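Local coordinates for putative HMP/thiamine permease protein YkoE (PDB 5EDL), which is the S component of an energy-coupling factor transporter, binds thiamine, and probably carries it or related hydroxymethylpyrimidine compounds across the membrane, at residues G36-E41 and Y142-M146. Residues are numbered along the deposited sequence; the frame is centred on the assembly and turned at random.
Sequences GPIAYE and YLLIM. With VIB (3-(4-amino-2-methyl-pyrimidin-5-ylmethyl)-5-(2-hydroxy-ethyl)-4-methyl-thiazol-3-ium), chain B.
This is a loop-to-helix packing contact beside the thiamine pocket. It joins residues 36-41, which follow helix 4-35, to residues 142-146 in the first turns of helix 140-170. Gly-36 leaves the preceding helix with positive phi (91°). Residues 37-39 then have helical phi/psi, and i+3 to i bonds run from Ala-39 N to Gly-36 O, Tyr-40 N to Pro-37 O and Glu-41 N to Ile-38 O, each 3.1 Å. The closest CA pair is Ile-38 and Met-146, at 5.8 Å. Together the segments bury 312 Å².

Tyr-142 is a t rotamer (chi1 -166°) and reaches across to the start of the turn. Tyr-142 OH accepts a hydrogen bond from Ile-38 N at 3.2 Å. This amide is one that the turn's own bonds do not use. Pro-37 CG sits at the ring edge, 3.8 Å from Tyr-142 CE2, and Ile-38 CB is 3.9 Å from Tyr-142 CE1. Met-146, with chi angles m, t, m, places SD 3.8 Å from Pro-37 CB. Met-146 CG lies 4.0 Å from Ile-38 CB. The extended Ile-38 (t, t) brings CD1 to 3.9 Å from Ile-145 CG2.

The CA-to-CB bond of Glu-41 points toward the helix, and Glu-41 OE2 is 3.7 Å from Met-146 CB. Its carboxylate forms a salt bridge with Arg-150 and a hydrogen bond with Tyr-135. Tyr-40 makes no contact with residues 142-146; thiazolium methyl CM4 lies over one face of its ring. Tyr-40, Tyr-135 and Arg-150 are pocket residues, so the contact borders the thiamine-binding site of this helical ECF S component.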
ATOM      1  N   GLY A  36     -15.572   2.025 -18.426  1.00 34.15           N
ATOM      2  CA  GLY A  36     -15.769   0.780 -17.713  1.00 33.01           C
ATOM      3  C   GLY A  36     -14.655   0.537 -16.701  1.00 35.49           C
ATOM      4  O   GLY A  36     -13.672   1.285 -16.649  1.00 30.80           O
ATOM      5  N   PRO A  37     -14.800  -0.522 -15.898  1.00 30.59           N
ATOM      6  CA  PRO A  37     -13.884  -0.769 -14.774  1.00 29.31           C
ATOM      7  C   PRO A  37     -12.417  -0.929 -15.182  1.00 32.89           C
ATOM      8  O   PRO A  37     -11.544  -0.506 -14.427  1.00 27.03           O
ATOM      9  CB  PRO A  37     -14.420  -2.070 -14.149  1.00 29.31           C
ATOM     10  CG  PRO A  37     -15.346  -2.665 -15.158  1.00 30.19           C
ATOM     11  CD  PRO A  37     -15.898  -1.503 -15.953  1.00 31.36           C
ATOM     12  N   ILE A  38     -12.144  -1.518 -16.341  1.00 30.01           N
ATOM     13  CA  ILE A  38     -10.762  -1.762 -16.736  1.00 28.38           C
ATOM     14  C   ILE A  38      -9.957  -0.459 -16.733  1.00 27.64           C
ATOM     15  O   ILE A  38      -8.753  -0.471 -16.508  1.00 27.18           O
ATOM     16  CB  ILE A  38     -10.673  -2.430 -18.128  1.00 26.16           C
ATOM     17  CG1 ILE A  38      -9.234  -2.872 -18.424  1.00 25.39           C
ATOM     18  CG2 ILE A  38     -11.205  -1.504 -19.236  1.00 27.28           C
ATOM     19  CD1 ILE A  38      -9.118  -3.735 -19.665  1.00 36.40           C
ATOM     20  N   ALA A  39     -10.631   0.665 -16.966  1.00 27.60           N
ATOM     21  CA  ALA A  39      -9.943   1.952 -17.060  1.00 28.24           C
ATOM     22  C   ALA A  39      -9.246   2.392 -15.759  1.00 29.70           C
ATOM     23  O   ALA A  39      -8.261   3.126 -15.822  1.00 29.04           O
ATOM     24  CB  ALA A  39     -10.915   3.037 -17.513  1.00 30.22           C
ATOM     25  N   TYR A  40      -9.728   1.971 -14.590  1.00 27.29           N
ATOM     26  CA  TYR A  40      -9.003   2.338 -13.365  1.00 26.74           C
ATOM     27  C   TYR A  40      -8.029   1.262 -12.890  1.00 25.17           C
ATOM     28  O   TYR A  40      -7.319   1.456 -11.904  1.00 24.65           O
ATOM     29  CB  TYR A  40      -9.964   2.699 -12.224  1.00 27.59           C
ATOM     30  CG  TYR A  40     -10.971   1.632 -11.838  1.00 27.65           C
ATOM     31  CD1 TYR A  40     -10.561   0.371 -11.402  1.00 26.42           C
ATOM     32  CD2 TYR A  40     -12.324   1.910 -11.857  1.00 29.35           C
ATOM     33  CE1 TYR A  40     -11.486  -0.597 -11.034  1.00 26.87           C
ATOM     34  CE2 TYR A  40     -13.255   0.957 -11.498  1.00 30.68           C
ATOM     35  CZ  TYR A  40     -12.837  -0.291 -11.085  1.00 28.54           C
ATOM     36  OH  TYR A  40     -13.782  -1.221 -10.737  1.00 32.33           O
ATOM     37  N   GLU A  41      -7.972   0.134 -13.584  1.00 26.74           N
ATOM     38  CA  GLU A  41      -7.090  -0.937 -13.127  1.00 23.64           C
ATOM     39  C   GLU A  41      -5.596  -0.533 -13.119  1.00 23.26           C
ATOM     40  O   GLU A  41      -4.874  -0.882 -12.191  1.00 22.70           O
ATOM     41  CB  GLU A  41      -7.311  -2.198 -13.966  1.00 23.56           C
ATOM     42  CG  GLU A  41      -8.694  -2.838 -13.751  1.00 24.04           C
ATOM     43  CD  GLU A  41      -8.882  -3.438 -12.349  1.00 23.98           C
ATOM     44  OE1 GLU A  41      -7.940  -3.388 -11.526  1.00 24.29           O
ATOM     45  OE2 GLU A  41      -9.972  -3.982 -12.077  1.00 29.13           O
ATOM     46  N   TYR A 142     -12.267 -10.654 -19.781  1.00 32.12           N
ATOM     47  CA  TYR A 142     -12.241  -9.324 -19.199  1.00 31.38           C
ATOM     48  C   TYR A 142     -11.697  -9.354 -17.775  1.00 29.63           C
ATOM     49  O   TYR A 142     -10.894  -8.504 -17.390  1.00 29.00           O
ATOM     50  CB  TYR A 142     -13.644  -8.728 -19.195  1.00 31.56           C
ATOM     51  CG  TYR A 142     -13.732  -7.244 -18.928  1.00 31.35           C
ATOM     52  CD1 TYR A 142     -13.165  -6.317 -19.804  1.00 32.24           C
ATOM     53  CD2 TYR A 142     -14.447  -6.759 -17.837  1.00 30.60           C
ATOM     54  CE1 TYR A 142     -13.282  -4.949 -19.580  1.00 32.33           C
ATOM     55  CE2 TYR A 142     -14.576  -5.405 -17.610  1.00 30.72           C
ATOM     56  CZ  TYR A 142     -13.990  -4.504 -18.483  1.00 33.77           C
ATOM     57  OH  TYR A 142     -14.114  -3.156 -18.245  1.00 31.89           O
ATOM     58  N   LEU A 143     -12.173 -10.320 -16.997  1.00 29.16           N
ATOM     59  CA  LEU A 143     -11.740 -10.454 -15.608  1.00 27.91           C
ATOM     60  C   LEU A 143     -10.255 -10.784 -15.533  1.00 27.64           C
ATOM     61  O   LEU A 143      -9.531 -10.227 -14.709  1.00 26.73           O
ATOM     62  CB  LEU A 143     -12.554 -11.521 -14.885  1.00 27.89           C
ATOM     63  CG  LEU A 143     -13.982 -11.075 -14.537  1.00 28.06           C
ATOM     64  CD1 LEU A 143     -14.815 -12.242 -14.024  1.00 28.47           C
ATOM     65  CD2 LEU A 143     -13.913  -9.943 -13.508  1.00 27.19           C
ATOM     66  N   LEU A 144      -9.816 -11.690 -16.397  1.00 28.64           N
ATOM     67  CA  LEU A 144      -8.424 -12.101 -16.432  1.00 28.82           C
ATOM     68  C   LEU A 144      -7.526 -10.917 -16.773  1.00 28.74           C
ATOM     69  O   LEU A 144      -6.486 -10.712 -16.144  1.00 29.51           O
ATOM     70  CB  LEU A 144      -8.224 -13.241 -17.442  1.00 30.38           C
ATOM     71  CG  LEU A 144      -8.754 -14.607 -16.983  1.00 41.21           C
ATOM     72  CD1 LEU A 144      -8.692 -15.664 -18.098  1.00 40.58           C
ATOM     73  CD2 LEU A 144      -7.997 -15.079 -15.748  1.00 47.02           C
ATOM     74  N   ILE A 145      -7.928 -10.133 -17.765  1.00 29.51           N
ATOM     75  CA  ILE A 145      -7.149  -8.966 -18.148  1.00 29.74           C
ATOM     76  C   ILE A 145      -7.089  -7.948 -16.998  1.00 28.32           C
ATOM     77  O   ILE A 145      -6.026  -7.394 -16.702  1.00 28.04           O
ATOM     78  CB  ILE A 145      -7.716  -8.307 -19.417  1.00 31.11           C
ATOM     79  CG1 ILE A 145      -7.503  -9.231 -20.620  1.00 38.23           C
ATOM     80  CG2 ILE A 145      -7.031  -6.983 -19.667  1.00 31.42           C
ATOM     81  CD1 ILE A 145      -8.268  -8.823 -21.865  1.00 38.59           C
ATOM     82  N   MET A 146      -8.214  -7.729 -16.325  1.00 27.60           N
ATOM     83  CA  MET A 146      -8.246  -6.761 -15.228  1.00 27.81           C
ATOM     84  C   MET A 146      -7.385  -7.219 -14.040  1.00 26.40           C
ATOM     85  O   MET A 146      -6.677  -6.412 -13.449  1.00 25.00           O
ATOM     86  CB  MET A 146      -9.681  -6.493 -14.765  1.00 26.40           C
ATOM     87  CG  MET A 146     -10.494  -5.620 -15.755  1.00 30.02           C
ATOM     88  SD  MET A 146     -11.994  -4.881 -15.034  1.00 29.44           S
ATOM     89  CE  MET A 146     -12.937  -6.369 -14.727  1.00 27.43           C
TER
HETATM   90  CM2 VIB B 201      -8.700   2.625   0.399  1.00 21.79           C
HETATM   91  N4A VIB B 201      -9.578   0.157  -3.735  1.00 17.01           N
HETATM   92  CM4 VIB B 201     -11.757   1.652  -7.781  1.00 19.99           C
HETATM   93  O1  VIB B 201     -12.722  -2.087  -7.646  1.00 32.11           O
HETATM   94  C7  VIB B 201     -14.079  -1.828  -7.344  1.00 25.25           C
HETATM   95  C6  VIB B 201     -14.324  -0.349  -7.515  1.00 27.23           C
HETATM   96  C2  VIB B 201     -12.971   1.161  -4.113  1.00 27.58           C
HETATM   97  S1  VIB B 201     -13.998   0.245  -4.860  1.00 29.14           S
HETATM   98  C5  VIB B 201     -13.631   0.355  -6.362  1.00 28.09           C
HETATM   99  C4  VIB B 201     -12.487   1.224  -6.502  1.00 22.07           C
HETATM  100  N3  VIB B 201     -12.078   1.738  -5.077  1.00 21.60           N
HETATM  101  C7A VIB B 201     -10.970   2.671  -4.895  1.00 19.46           C
HETATM  102  C4A VIB B 201      -9.693   1.374  -2.960  1.00 21.35           C
HETATM  103  N3A VIB B 201      -9.186   1.445  -1.727  1.00 22.46           N
HETATM  104  C2A VIB B 201      -9.304   2.600  -1.015  1.00 23.11           C
HETATM  105  N1A VIB B 201      -9.925   3.690  -1.568  1.00 20.99           N
HETATM  106  C6A VIB B 201     -10.443   3.636  -2.822  1.00 18.53           C
HETATM  107  C5A VIB B 201     -10.314   2.460  -3.518  1.00 21.70           C